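Local coordinates for CELL division protein FTSZ (Haloferax volcanii, PDB 4B45), which binds GTP as a tubulin-like cytoskeletal protein, probably hydrolyses it, and is involved in controlling cell shape in this archaeon, at residues E81-L86 with K117-V122; E95-V100 with Y123-Y128; V160-N165 with G220-L225; S256-S261 with S322-S327; G272-I277 with D302-S307. One frame throughout, in Å; residues are numbered along the deposited sequence.

Contact 1 of 5, residues E81-L86 with K117-V122; sequences EVMSAL and KALAGV
Met83 and Leu119 carry most of this contact, passing one another as they run opposite ways. Met83 SD lies 4.0 Å from Leu119 CD2, and its terminal methyl CE stays beside the same CD2 while reaching Val122 CG2 at 4.1 Å. The chain is bent at both later torsions (chi2 -71°, chi3 -71°), and the second bend turns CE in between Leu119 and Val122. A flexible, unbranched thioether suits this place, because it can bend to bring both SD and CE against Leu119 CD2 and CE against Val122 CG2 as well. Ala118 offers only its CB, 4.4 Å from Met83 SD, and a small residue here lets the helices come near.

Leu86 meets Leu119 tip to tip, with CD1 3.6 Å from CD2. Leu119 CD2 is thus shared by both partners. No hydrogen bond crosses; the contact is apolar throughout. Leu86 and Leu119 both also rest on Ile6 of strand 3-8, so they are buried on the sheet, whereas Val122 is exposed. Helices 68-85 and 107-120 therefore lie on one face of the central sheet, joined by apolar side chains in contact, as in the Rossmann-like GTPase domain of the tubulin/FtsZ family.

Contact 2 of 5, residues E95-V100 with Y123-Y128; sequences ESIFVV and YDVPVY
Ile97 and Phe98 pair with Val127 and Tyr128 in the parallel strands of a beta-alpha-beta unit, in which helix 107-120 connects strand 96-102 to strand 127-133. Three backbone bonds stitch the strands. Ile97 N gives to Pro126 O at 3.0 Å, Tyr128 N to Ile97 O at 2.7 Å, and Val99 N to Tyr128 O at 2.7 Å; in each the donor lies nearly along the C=O axis.

On the face bearing Phe98, Tyr128 is the main partner. Its CB sits over the Phe98 ring, 4.0 Å from the centroid, in a CH-pi contact, and Tyr128 CD2 lies 3.6 Å above the same ring plane, displaced toward the rim. The two rings are oblique, with planes 51° apart. Farther along, Tyr128 CE2 lies 3.8 Å from Ser96 CB, the short serine letting the ring pack on its CB while its OG bonds Thr3. An alanine at Phe98 would probably leave Tyr128 CB and CD2 without their aromatic cover and its ring freer to turn.

Aliphatic side chains occupy the other face. Ile97 CD1 meets a face of the Tyr123 ring, 4.1 Å from CD2, the two side chains crossing at about a right angle. Val99 and Val127 turn to helix 107-120, both touching Leu119; beta-branched residues suit these extended strands. Before the pairing begins, Val125 CB packs on Glu95 O at 3.5 Å. A parallel pair with its connecting helix packed on one face is the building block of the Rossmann-like nucleotide-binding fold.

Contact 3 of 5, residues V160-N165 with G220-L225; sequences VLLVDN and GGIAAL. With GSP (5'-guanosine-diphosphate-monothiophosphate), chain C.
Val160 and Leu161 pair with Ile222 and Ala223 for just two parallel bridges, after which the strands splay apart, their short axes 53° from parallel. The backbone bonds feel this twist: Ala223 N gives to Val160 O at 2.7 Å from above the carbonyl plane, 40° out of it. Val160 N to Gly221 O and Leu162 N to Ala223 O, each 3.0 Å, are tilted less. Gly221 has positive phi, favouring glycine where the chain turns into the strand.

Leu161 reaches into the widening fork. Its CD1 rests first on the backbone, 3.6 Å from Ala223 O, then on Leu225 CB at 3.9 Å; the Ala223 methyl lies 4.4 Å from it. On the opposite face Leu162 CD1 meets Ile222 CG2 at 3.7 Å, the side chains crossing obliquely.

At the far end of strand 159-164, Asn165 reads the guanine of the bound nucleotide. OD1 accepts from GSP N2 at 3.1 Å, while ND2 gives to GSP N3; an amide suits this site because it offers both an acceptor and a donor.

Ser256 OG bridges the fork, bonded to Leu162 O and Leu225 N. Strand 127-133 flanks strand 159-164 on its other edge, with helix 140-156 against Val160 and Leu162 and helix 175-196 touching Val163 and Leu225.

Contact 4 of 5, residues S256-S261 with S322-S327; sequences SLPDAS and SERVES
The loop 256-261 runs up to the start of helix 323-340, where Asp259, in the left-handed region (phi 58°, psi 50°), brings its CA within 5.1 Å of Ser322 CA. Ser322 is the N-cap of the helix and its hydroxyl works twice. OG gives its proton to Pro258 O at 2.9 Å, in the carbonyl plane, and accepts a weak capping bond from Val325 N at 3.4 Å. A short side chain that both gives and accepts suits this junction, since OG closes the helix end and ties it to the loop together.

Asp259 takes the first amide of the helix, Glu323 N. Its CG, anti to the backbone N (chi1 -164°), is carried toward the helix start. OD2 receives Glu323 N at 2.8 Å on its anti side, so loop and N-cap serine share the first turn of the helix, an N-terminal capping arrangement in which the loop before strand 263-272 of the C-terminal domain supplies one acceptor. The helix amides would be expected to stabilise this carboxylate, against which stands the like charge of Glu323 OE1, 3.9 Å from Asp259 OD2.

The rest of the contact is apolar packing. Leu257 CD2 meets Val325 CG2 at 3.7 Å, their side chains crossing at about a right angle. Pro258 and Arg324 run alongside each other in the same direction, with Pro258 CD 4.1 Å from Arg324 CG. Only the aliphatic part of Arg324 is used here: its guanidinium goes on to a salt bridge with Asp164 and a hydrogen bond to Pro134 O, near the nucleotide pocket.

Contact 5 of 5, residues G272-I277 with D302-S307; sequences GEPDTI and DFPLES
Glu273 rests CG and OE2 against the backbone of residues 305-307, with CG 3.4 Å from Leu305 O. Its OE2 accepts a weak bond from Ser307 N at 3.5 Å, although Ser307 O, another acceptor, lies close by. An alanine in its place would probably leave Ser307 N without this acceptor and the 305-307 backbone less covered.

Next to it Pro274 crosses Pro304 at about a right angle, CG to CB 3.7 Å; two rigid rings suit a place where a strand end meets a turn. Gly272 joins the strands by backbone alone: its N gives to Phe303 O at 3.1 Å, and its O accepts from Leu305 N at 3.1 Å, the donor 62° out of the carbonyl plane. Its phi of 154° suits glycine, since a CB would collide with the preceding carbonyl. Leu305 CD1 lies 3.9 Å from Gly272 CA, while its CD2 sits over the centre of the Phe303 ring.

Glu306 and Ser307 turn their polar ends to a bound peptide. With two backbone bonds, one strongly tilted, and one weak side-chain bond, the chemistry implies a strand edge fixed mainly by main chain, the carboxylate of Glu273 held weakly by Ser307 N and that of Glu306 engaged by the peptide.

In the fold
Contacts 2 and 3 are the buried core, joining neighbouring strands of one sheet by backbone bonds, in line in contact 2 and tilted in contact 3, with apolar side chains on both faces. Contact 1 packs two helices on that sheet without any hydrogen bond, and its Leu119 packs on Val99 of contact 2. Contact 4 is partly buried and more polar; it touches contact 3 through the salt bridge of Asp164 with Arg324, linking the first turn of helix 323-340 to the strand that ends at the guanine. Contact 5, at the far edge of the C-terminal domain, about 27 Å from contact 3 between centres, pairs strands too, but with few bonds, one weak, and partly exposed carboxylates. Contacts 1 and 2 belong to the GTPase domain.

Contact 1 of 5, residues E81-L86 with K117-V122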
# COMPACT_ATOMS: atom_id res chain seq x y z
N GLU A 81 18.10 16.85 4.75
CA GLU A 81 18.89 15.77 4.16
C GLU A 81 18.00 14.72 3.49
O GLU A 81 18.35 14.18 2.43
CB GLU A 81 19.79 15.11 5.23
CG GLU A 81 20.86 16.04 5.83
CD GLU A 81 20.28 17.08 6.79
OE1 GLU A 81 19.06 17.06 7.04
OE2 GLU A 81 21.05 17.92 7.31
N VAL A 82 16.85 14.43 4.10
CA VAL A 82 15.88 13.54 3.47
C VAL A 82 15.32 14.14 2.18
O VAL A 82 15.42 13.52 1.12
CB VAL A 82 14.73 13.17 4.44
CG1 VAL A 82 13.77 12.21 3.76
CG2 VAL A 82 15.28 12.56 5.72
N MET A 83 14.75 15.34 2.27
CA MET A 83 14.21 16.05 1.10
C MET A 83 15.23 16.18 -0.03
O MET A 83 14.86 16.22 -1.21
CB MET A 83 13.72 17.46 1.47
CG MET A 83 12.68 17.55 2.58
SD MET A 83 11.04 16.95 2.17
CE MET A 83 10.49 18.23 1.05
N SER A 84 16.51 16.26 0.33
CA SER A 84 17.57 16.47 -0.66
C SER A 84 17.94 15.19 -1.39
O SER A 84 18.48 15.23 -2.50
CB SER A 84 18.80 17.09 -0.02
OG SER A 84 18.50 18.40 0.41
N ALA A 85 17.66 14.05 -0.77
CA ALA A 85 17.78 12.78 -1.47
C ALA A 85 16.73 12.74 -2.57
O ALA A 85 16.94 12.15 -3.63
CB ALA A 85 17.61 11.61 -0.50
N LEU A 86 15.60 13.41 -2.34
CA LEU A 86 14.49 13.43 -3.28
C LEU A 86 14.62 14.43 -4.41
O LEU A 86 13.87 14.37 -5.38
CB LEU A 86 13.19 13.73 -2.55
CG LEU A 86 12.69 12.67 -1.59
CD1 LEU A 86 11.48 13.23 -0.89
CD2 LEU A 86 12.36 11.41 -2.37
N LYS A 117 3.76 15.27 5.93
CA LYS A 117 3.33 16.65 6.08
C LYS A 117 4.30 17.64 5.42
O LYS A 117 3.89 18.67 4.91
CB LYS A 117 3.15 17.00 7.56
CG LYS A 117 2.68 18.41 7.81
CD LYS A 117 2.52 18.68 9.29
CE LYS A 117 1.97 20.08 9.53
NZ LYS A 117 1.64 20.31 10.97
N ALA A 118 5.58 17.30 5.42
CA ALA A 118 6.56 18.16 4.74
C ALA A 118 6.40 18.11 3.21
O ALA A 118 6.43 19.15 2.54
CB ALA A 118 7.97 17.78 5.16
N LEU A 119 6.22 16.91 2.67
CA LEU A 119 6.09 16.72 1.23
C LEU A 119 4.78 17.27 0.68
O LEU A 119 4.74 17.86 -0.39
CB LEU A 119 6.20 15.23 0.91
CG LEU A 119 7.61 14.67 1.07
CD1 LEU A 119 7.62 13.16 1.24
CD2 LEU A 119 8.43 15.07 -0.13
N ALA A 120 3.70 17.06 1.43
CA ALA A 120 2.38 17.52 1.03
C ALA A 120 2.35 19.04 0.89
O ALA A 120 1.54 19.59 0.15
CB ALA A 120 1.34 17.06 2.02
N GLY A 121 3.25 19.72 1.59
CA GLY A 121 3.23 21.17 1.63
C GLY A 121 4.13 21.83 0.61
O GLY A 121 4.43 23.02 0.73
N VAL A 122 4.57 21.07 -0.39
CA VAL A 122 5.46 21.62 -1.42
C VAL A 122 5.24 21.04 -2.82
O VAL A 122 5.28 21.78 -3.81
CB VAL A 122 6.94 21.46 -1.04
CG1 VAL A 122 7.41 22.60 -0.13
CG2 VAL A 122 7.21 20.09 -0.43

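Contact 2 of 5, residues E95-V100 with Y123-Y128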
# COMPACT_ATOMS: atom_id res chain seq x y z
N GLU A 95 3.83 11.15 -10.52
CA GLU A 95 2.41 11.45 -10.46
C GLU A 95 1.87 11.36 -9.05
O GLU A 95 0.74 11.76 -8.76
CB GLU A 95 1.64 10.53 -11.41
CG GLU A 95 1.89 10.90 -12.87
CD GLU A 95 1.31 9.90 -13.84
OE1 GLU A 95 1.51 8.68 -13.64
OE2 GLU A 95 0.69 10.34 -14.83
N SER A 96 2.71 10.83 -8.16
CA SER A 96 2.35 10.67 -6.77
C SER A 96 3.62 10.34 -5.99
O SER A 96 4.65 10.02 -6.60
CB SER A 96 1.33 9.55 -6.61
OG SER A 96 1.89 8.31 -7.00
N ILE A 97 3.55 10.44 -4.67
CA ILE A 97 4.63 10.01 -3.78
C ILE A 97 4.08 9.14 -2.67
O ILE A 97 3.11 9.51 -1.99
CB ILE A 97 5.38 11.21 -3.15
CG1 ILE A 97 6.06 12.06 -4.23
CG2 ILE A 97 6.45 10.72 -2.16
CD1 ILE A 97 6.72 13.31 -3.68
N PHE A 98 4.66 7.96 -2.49
CA PHE A 98 4.26 7.07 -1.40
C PHE A 98 5.28 7.10 -0.26
O PHE A 98 6.45 6.79 -0.47
CB PHE A 98 4.13 5.63 -1.90
CG PHE A 98 2.79 5.31 -2.53
CD1 PHE A 98 1.73 4.89 -1.75
CD2 PHE A 98 2.62 5.42 -3.90
CE1 PHE A 98 0.51 4.57 -2.33
CE2 PHE A 98 1.40 5.11 -4.49
CZ PHE A 98 0.34 4.68 -3.69
N VAL A 99 4.85 7.50 0.94
CA VAL A 99 5.69 7.33 2.12
C VAL A 99 5.33 5.97 2.73
O VAL A 99 4.23 5.78 3.23
CB VAL A 99 5.50 8.46 3.17
CG1 VAL A 99 6.20 8.10 4.48
CG2 VAL A 99 6.04 9.79 2.65
N VAL A 100 6.27 5.02 2.68
CA VAL A 100 5.99 3.65 3.13
C VAL A 100 6.52 3.42 4.55
O VAL A 100 7.71 3.59 4.81
CB VAL A 100 6.63 2.63 2.16
CG1 VAL A 100 6.19 1.23 2.48
CG2 VAL A 100 6.31 2.99 0.71
N TYR A 123 5.02 19.73 -2.91
CA TYR A 123 4.79 19.09 -4.20
C TYR A 123 3.33 19.18 -4.61
O TYR A 123 2.44 19.26 -3.76
CB TYR A 123 5.30 17.65 -4.20
CG TYR A 123 6.81 17.57 -4.15
CD1 TYR A 123 7.57 17.78 -5.30
CD2 TYR A 123 7.48 17.31 -2.96
CE1 TYR A 123 8.94 17.72 -5.27
CE2 TYR A 123 8.86 17.25 -2.92
CZ TYR A 123 9.59 17.46 -4.08
OH TYR A 123 10.96 17.41 -4.05
N ASP A 124 3.07 19.21 -5.92
CA ASP A 124 1.70 19.35 -6.40
C ASP A 124 0.98 18.01 -6.45
O ASP A 124 -0.25 17.96 -6.42
CB ASP A 124 1.65 20.04 -7.76
CG ASP A 124 0.25 20.48 -8.13
OD1 ASP A 124 -0.60 20.59 -7.22
OD2 ASP A 124 -0.02 20.71 -9.34
N VAL A 125 1.73 16.92 -6.52
CA VAL A 125 1.14 15.58 -6.64
C VAL A 125 0.67 15.05 -5.29
O VAL A 125 1.14 15.51 -4.24
CB VAL A 125 2.14 14.59 -7.29
CG1 VAL A 125 2.38 14.99 -8.74
CG2 VAL A 125 3.44 14.57 -6.51
N PRO A 126 -0.27 14.09 -5.31
CA PRO A 126 -0.67 13.55 -4.00
C PRO A 126 0.47 12.88 -3.27
O PRO A 126 1.34 12.24 -3.88
CB PRO A 126 -1.77 12.53 -4.35
CG PRO A 126 -1.68 12.33 -5.84
CD PRO A 126 -1.16 13.62 -6.39
N VAL A 127 0.47 13.03 -1.95
CA VAL A 127 1.37 12.28 -1.07
C VAL A 127 0.55 11.25 -0.30
O VAL A 127 -0.34 11.59 0.48
CB VAL A 127 2.13 13.22 -0.12
CG1 VAL A 127 3.13 12.43 0.72
CG2 VAL A 127 2.84 14.31 -0.92
N TYR A 128 0.83 9.98 -0.57
CA TYR A 128 0.12 8.88 0.08
C TYR A 128 1.04 8.22 1.08
O TYR A 128 2.25 8.20 0.89
CB TYR A 128 -0.27 7.83 -0.96
CG TYR A 128 -1.16 8.35 -2.07
CD1 TYR A 128 -2.29 9.10 -1.77
CD2 TYR A 128 -0.85 8.11 -3.41
CE1 TYR A 128 -3.11 9.59 -2.79
CE2 TYR A 128 -1.67 8.61 -4.43
CZ TYR A 128 -2.80 9.34 -4.11
OH TYR A 128 -3.63 9.83 -5.10

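Contact 3 of 5, residues V160-N165 with G220-L225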
# COMPACT_ATOMS: atom_id res chain seq x y z
N VAL A 160 -4.20 7.26 3.24
CA VAL A 160 -3.42 6.22 3.88
C VAL A 160 -3.92 4.85 3.43
O VAL A 160 -4.96 4.39 3.88
CB VAL A 160 -3.48 6.36 5.42
CG1 VAL A 160 -2.64 5.27 6.10
CG2 VAL A 160 -2.99 7.74 5.82
N LEU A 161 -3.16 4.20 2.55
CA LEU A 161 -3.47 2.85 2.14
C LEU A 161 -2.93 1.88 3.20
O LEU A 161 -1.72 1.81 3.45
CB LEU A 161 -2.85 2.58 0.76
CG LEU A 161 -2.88 1.15 0.20
CD1 LEU A 161 -4.29 0.61 0.14
CD2 LEU A 161 -2.19 1.07 -1.19
N LEU A 162 -3.82 1.13 3.84
CA LEU A 162 -3.41 0.31 4.98
C LEU A 162 -3.20 -1.15 4.62
O LEU A 162 -3.99 -1.76 3.91
CB LEU A 162 -4.44 0.39 6.10
CG LEU A 162 -4.46 1.61 7.02
CD1 LEU A 162 -5.53 1.43 8.11
CD2 LEU A 162 -3.07 1.83 7.64
N VAL A 163 -2.11 -1.70 5.15
CA VAL A 163 -1.83 -3.12 5.09
C VAL A 163 -1.92 -3.70 6.49
O VAL A 163 -1.17 -3.31 7.38
CB VAL A 163 -0.40 -3.37 4.58
CG1 VAL A 163 -0.08 -4.86 4.62
CG2 VAL A 163 -0.22 -2.79 3.20
N ASP A 164 -2.84 -4.63 6.68
CA ASP A 164 -2.95 -5.36 7.93
C ASP A 164 -2.08 -6.63 7.89
O ASP A 164 -2.37 -7.57 7.14
CB ASP A 164 -4.42 -5.70 8.18
CG ASP A 164 -4.66 -6.42 9.49
OD1 ASP A 164 -3.74 -6.49 10.35
OD2 ASP A 164 -5.79 -6.92 9.68
N ASN A 165 -1.00 -6.67 8.68
CA ASN A 165 -0.12 -7.83 8.72
C ASN A 165 -0.86 -9.11 9.06
O ASN A 165 -0.53 -10.19 8.56
CB ASN A 165 1.03 -7.62 9.73
CG ASN A 165 2.20 -6.86 9.14
OD1 ASN A 165 2.17 -6.48 7.96
ND2 ASN A 165 3.26 -6.63 9.95
N GLY A 220 -9.65 11.06 0.63
CA GLY A 220 -8.80 11.05 1.80
C GLY A 220 -9.08 9.92 2.78
O GLY A 220 -9.90 9.03 2.53
N GLY A 221 -8.38 9.97 3.91
CA GLY A 221 -8.55 8.98 4.96
C GLY A 221 -8.02 7.62 4.57
O GLY A 221 -7.13 7.50 3.73
N ILE A 222 -8.59 6.58 5.17
CA ILE A 222 -8.06 5.23 5.00
C ILE A 222 -8.47 4.60 3.68
O ILE A 222 -9.62 4.71 3.25
CB ILE A 222 -8.48 4.33 6.18
CG1 ILE A 222 -7.75 4.76 7.45
CG2 ILE A 222 -8.15 2.88 5.89
CD1 ILE A 222 -8.25 4.08 8.69
N ALA A 223 -7.52 3.95 3.02
CA ALA A 223 -7.85 3.19 1.82
C ALA A 223 -7.44 1.73 1.95
O ALA A 223 -6.58 1.37 2.79
CB ALA A 223 -7.22 3.83 0.58
N ALA A 224 -8.07 0.88 1.14
CA ALA A 224 -7.73 -0.54 1.12
C ALA A 224 -7.61 -1.02 -0.31
O ALA A 224 -8.19 -0.43 -1.23
CB ALA A 224 -8.75 -1.36 1.89
N LEU A 225 -6.85 -2.08 -0.51
CA LEU A 225 -6.63 -2.57 -1.86
C LEU A 225 -6.92 -4.05 -1.92
O LEU A 225 -6.23 -4.83 -1.29
CB LEU A 225 -5.21 -2.28 -2.33
CG LEU A 225 -4.95 -2.66 -3.80
CD1 LEU A 225 -6.00 -2.01 -4.74
CD2 LEU A 225 -3.53 -2.32 -4.27
PG GSP C . 12.10 0.49 15.90
O3B GSP C . 11.89 1.41 14.59
S1G GSP C . 10.43 -0.51 16.58
O2G GSP C . 13.23 -0.55 15.64
O3G GSP C . 12.45 1.46 16.96
PB GSP C . 11.26 0.97 13.19
O1B GSP C . 12.29 0.69 12.13
O2B GSP C . 10.40 2.12 12.71
PA GSP C . 9.84 -1.24 12.20
O1A GSP C . 10.51 -2.59 12.16
O2A GSP C . 9.94 -0.63 10.82
O3A GSP C . 10.39 -0.33 13.35
O5' GSP C . 8.32 -1.37 12.46
C5' GSP C . 7.77 -2.35 13.27
C4' GSP C . 6.46 -2.80 12.78
O4' GSP C . 6.54 -3.16 11.43
C3' GSP C . 5.98 -4.01 13.48
O3' GSP C . 4.61 -3.96 13.45
C2' GSP C . 6.45 -5.12 12.67
O2' GSP C . 5.58 -6.20 12.80
C1' GSP C . 6.35 -4.59 11.32
N9 GSP C . 7.33 -5.08 10.37
C8 GSP C . 8.65 -5.18 10.56
N7 GSP C . 9.23 -5.61 9.43
C5 GSP C . 8.25 -5.78 8.49
C6 GSP C . 8.27 -6.20 7.13
O6 GSP C . 9.45 -6.56 6.50
N1 GSP C . 7.10 -6.27 6.46
C2 GSP C . 5.94 -5.93 7.06
N2 GSP C . 4.70 -6.02 6.27
N3 GSP C . 5.87 -5.52 8.34
C4 GSP C . 7.03 -5.45 9.08

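Contact 4 of 5, residues S256-S261 with S322-S327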
# COMPACT_ATOMS: atom_id res chain seq x y z
N SER A 256 -6.49 -5.66 1.64
CA SER A 256 -5.28 -5.44 2.43
C SER A 256 -5.60 -5.04 3.87
O SER A 256 -4.80 -5.27 4.79
CB SER A 256 -4.39 -4.39 1.75
OG SER A 256 -5.06 -3.14 1.68
N LEU A 257 -6.78 -4.44 4.05
CA LEU A 257 -7.38 -4.18 5.35
C LEU A 257 -8.74 -4.89 5.45
O LEU A 257 -9.64 -4.59 4.67
CB LEU A 257 -7.64 -2.68 5.48
CG LEU A 257 -8.42 -2.23 6.72
CD1 LEU A 257 -7.55 -2.40 7.99
CD2 LEU A 257 -8.88 -0.79 6.56
N PRO A 258 -8.92 -5.82 6.42
CA PRO A 258 -10.20 -6.53 6.56
C PRO A 258 -11.41 -5.62 6.81
O PRO A 258 -11.29 -4.57 7.46
CB PRO A 258 -9.99 -7.41 7.80
CG PRO A 258 -8.51 -7.60 7.87
CD PRO A 258 -7.90 -6.33 7.35
N ASP A 259 -12.57 -6.05 6.33
CA ASP A 259 -13.84 -5.35 6.52
C ASP A 259 -13.80 -3.90 5.99
O ASP A 259 -14.19 -2.96 6.68
CB ASP A 259 -14.27 -5.39 8.00
CG ASP A 259 -15.73 -5.01 8.20
OD1 ASP A 259 -16.54 -5.24 7.28
OD2 ASP A 259 -16.08 -4.48 9.29
N ALA A 260 -13.34 -3.74 4.76
CA ALA A 260 -13.21 -2.41 4.16
C ALA A 260 -14.28 -2.08 3.11
O ALA A 260 -14.06 -1.20 2.28
CB ALA A 260 -11.83 -2.26 3.54
N SER A 261 -15.42 -2.76 3.16
CA SER A 261 -16.48 -2.57 2.16
C SER A 261 -17.09 -1.18 2.15
O SER A 261 -17.34 -0.61 1.10
CB SER A 261 -17.63 -3.57 2.36
OG SER A 261 -17.43 -4.73 1.59
N SER A 322 -14.92 -0.05 9.61
CA SER A 322 -14.21 -1.32 9.56
C SER A 322 -13.99 -1.88 10.96
O SER A 322 -13.40 -1.22 11.81
CB SER A 322 -12.86 -1.15 8.88
OG SER A 322 -12.05 -2.30 9.08
N GLU A 323 -14.46 -3.11 11.18
CA GLU A 323 -14.36 -3.77 12.48
C GLU A 323 -12.92 -3.82 12.96
O GLU A 323 -12.63 -3.58 14.13
CB GLU A 323 -14.91 -5.19 12.38
CG GLU A 323 -15.82 -5.60 13.53
CD GLU A 323 -16.80 -6.69 13.13
OE1 GLU A 323 -16.66 -7.24 12.01
OE2 GLU A 323 -17.72 -7.00 13.92
N ARG A 324 -12.02 -4.14 12.04
CA ARG A 324 -10.60 -4.27 12.31
C ARG A 324 -10.00 -2.93 12.75
O ARG A 324 -9.29 -2.87 13.75
CB ARG A 324 -9.88 -4.83 11.07
CG ARG A 324 -8.34 -4.77 11.13
CD ARG A 324 -7.76 -5.43 12.39
NE ARG A 324 -6.34 -5.67 12.20
CZ ARG A 324 -5.40 -5.53 13.14
NH1 ARG A 324 -5.72 -5.12 14.37
NH2 ARG A 324 -4.14 -5.78 12.84
N VAL A 325 -10.30 -1.86 12.00
CA VAL A 325 -9.85 -0.52 12.40
C VAL A 325 -10.41 -0.11 13.76
O VAL A 325 -9.68 0.36 14.64
CB VAL A 325 -10.19 0.56 11.33
CG1 VAL A 325 -9.82 1.96 11.83
CG2 VAL A 325 -9.45 0.27 10.06
N GLU A 326 -11.71 -0.29 13.95
CA GLU A 326 -12.33 0.08 15.21
C GLU A 326 -11.79 -0.76 16.37
O GLU A 326 -11.55 -0.24 17.46
CB GLU A 326 -13.84 -0.05 15.11
CG GLU A 326 -14.46 0.87 14.07
CD GLU A 326 -15.88 0.48 13.71
OE1 GLU A 326 -16.26 -0.68 13.99
OE2 GLU A 326 -16.61 1.32 13.16
N SER A 327 -11.61 -2.05 16.12
CA SER A 327 -11.02 -2.92 17.13
C SER A 327 -9.60 -2.45 17.43
O SER A 327 -9.21 -2.34 18.60
CB SER A 327 -11.02 -4.37 16.65
OG SER A 327 -10.33 -5.19 17.57

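Contact 5 of 5, residues G272-I277 with D302-S307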
# COMPACT_ATOMS: atom_id res chain seq x y z
N GLY A 272 -6.37 -9.03 -17.27
CA GLY A 272 -6.22 -10.29 -17.98
C GLY A 272 -6.16 -10.06 -19.47
O GLY A 272 -6.09 -8.92 -19.91
N GLU A 273 -6.19 -11.13 -20.24
CA GLU A 273 -6.19 -11.00 -21.69
C GLU A 273 -7.54 -10.49 -22.18
O GLU A 273 -8.58 -11.02 -21.79
CB GLU A 273 -5.84 -12.34 -22.34
CG GLU A 273 -4.46 -12.81 -21.94
CD GLU A 273 -3.86 -13.80 -22.92
OE1 GLU A 273 -4.54 -14.12 -23.92
OE2 GLU A 273 -2.72 -14.26 -22.68
N PRO A 274 -7.53 -9.42 -23.01
CA PRO A 274 -8.73 -8.75 -23.53
C PRO A 274 -9.82 -9.70 -24.06
O PRO A 274 -11.00 -9.51 -23.73
CB PRO A 274 -8.18 -7.89 -24.67
CG PRO A 274 -6.80 -7.56 -24.25
CD PRO A 274 -6.29 -8.75 -23.45
N ASP A 275 -9.43 -10.69 -24.85
CA ASP A 275 -10.39 -11.64 -25.43
C ASP A 275 -11.13 -12.49 -24.39
O ASP A 275 -12.19 -13.02 -24.69
CB ASP A 275 -9.69 -12.58 -26.42
CG ASP A 275 -9.32 -11.88 -27.72
OD1 ASP A 275 -9.93 -10.84 -28.04
OD2 ASP A 275 -8.40 -12.37 -28.41
N THR A 276 -10.58 -12.62 -23.19
CA THR A 276 -11.17 -13.48 -22.17
C THR A 276 -12.09 -12.72 -21.20
O THR A 276 -12.84 -13.33 -20.43
CB THR A 276 -10.09 -14.23 -21.37
OG1 THR A 276 -9.45 -13.33 -20.45
CG2 THR A 276 -9.05 -14.83 -22.32
N ILE A 277 -12.04 -11.40 -21.24
CA ILE A 277 -12.80 -10.57 -20.31
C ILE A 277 -14.18 -10.22 -20.88
O ILE A 277 -14.27 -9.43 -21.82
CB ILE A 277 -12.04 -9.27 -20.03
CG1 ILE A 277 -10.64 -9.59 -19.47
CG2 ILE A 277 -12.82 -8.38 -19.08
CD1 ILE A 277 -9.95 -8.41 -18.81
N ASP A 302 -10.19 -1.65 -17.44
CA ASP A 302 -9.56 -2.96 -17.64
C ASP A 302 -8.08 -2.81 -17.91
O ASP A 302 -7.65 -1.86 -18.57
CB ASP A 302 -10.25 -3.73 -18.78
CG ASP A 302 -11.69 -4.07 -18.46
OD1 ASP A 302 -12.13 -3.82 -17.31
OD2 ASP A 302 -12.39 -4.59 -19.36
N PHE A 303 -7.31 -3.76 -17.40
CA PHE A 303 -5.86 -3.80 -17.54
C PHE A 303 -5.51 -5.00 -18.42
O PHE A 303 -5.43 -6.13 -17.94
CB PHE A 303 -5.25 -3.95 -16.15
CG PHE A 303 -3.74 -3.86 -16.09
CD1 PHE A 303 -2.97 -3.69 -17.24
CD2 PHE A 303 -3.09 -3.97 -14.87
CE1 PHE A 303 -1.58 -3.61 -17.16
CE2 PHE A 303 -1.70 -3.89 -14.78
CZ PHE A 303 -0.94 -3.71 -15.93
N PRO A 304 -5.29 -4.76 -19.72
CA PRO A 304 -4.91 -5.86 -20.62
C PRO A 304 -3.47 -6.34 -20.39
O PRO A 304 -2.53 -5.56 -20.54
CB PRO A 304 -5.03 -5.23 -22.02
CG PRO A 304 -5.89 -4.02 -21.83
CD PRO A 304 -5.55 -3.52 -20.46
N LEU A 305 -3.31 -7.60 -20.00
CA LEU A 305 -1.98 -8.18 -19.82
C LEU A 305 -1.94 -9.68 -20.14
O LEU A 305 -2.96 -10.36 -20.09
CB LEU A 305 -1.44 -7.90 -18.41
CG LEU A 305 -2.35 -8.17 -17.22
CD1 LEU A 305 -2.47 -9.66 -16.92
CD2 LEU A 305 -1.86 -7.43 -15.99
N GLU A 306 -0.75 -10.19 -20.48
CA GLU A 306 -0.59 -11.61 -20.76
C GLU A 306 -0.70 -12.41 -19.47
O GLU A 306 -0.02 -12.13 -18.47
CB GLU A 306 0.76 -11.88 -21.45
CG GLU A 306 1.02 -13.36 -21.71
CD GLU A 306 2.35 -13.63 -22.39
OE1 GLU A 306 3.14 -12.67 -22.56
OE2 GLU A 306 2.60 -14.80 -22.76
N SER A 307 -1.56 -13.42 -19.49
CA SER A 307 -1.84 -14.24 -18.32
C SER A 307 -2.73 -15.40 -18.74
O SER A 307 -3.39 -15.35 -19.78
CB SER A 307 -2.56 -13.38 -17.27
OG SER A 307 -2.81 -14.11 -16.09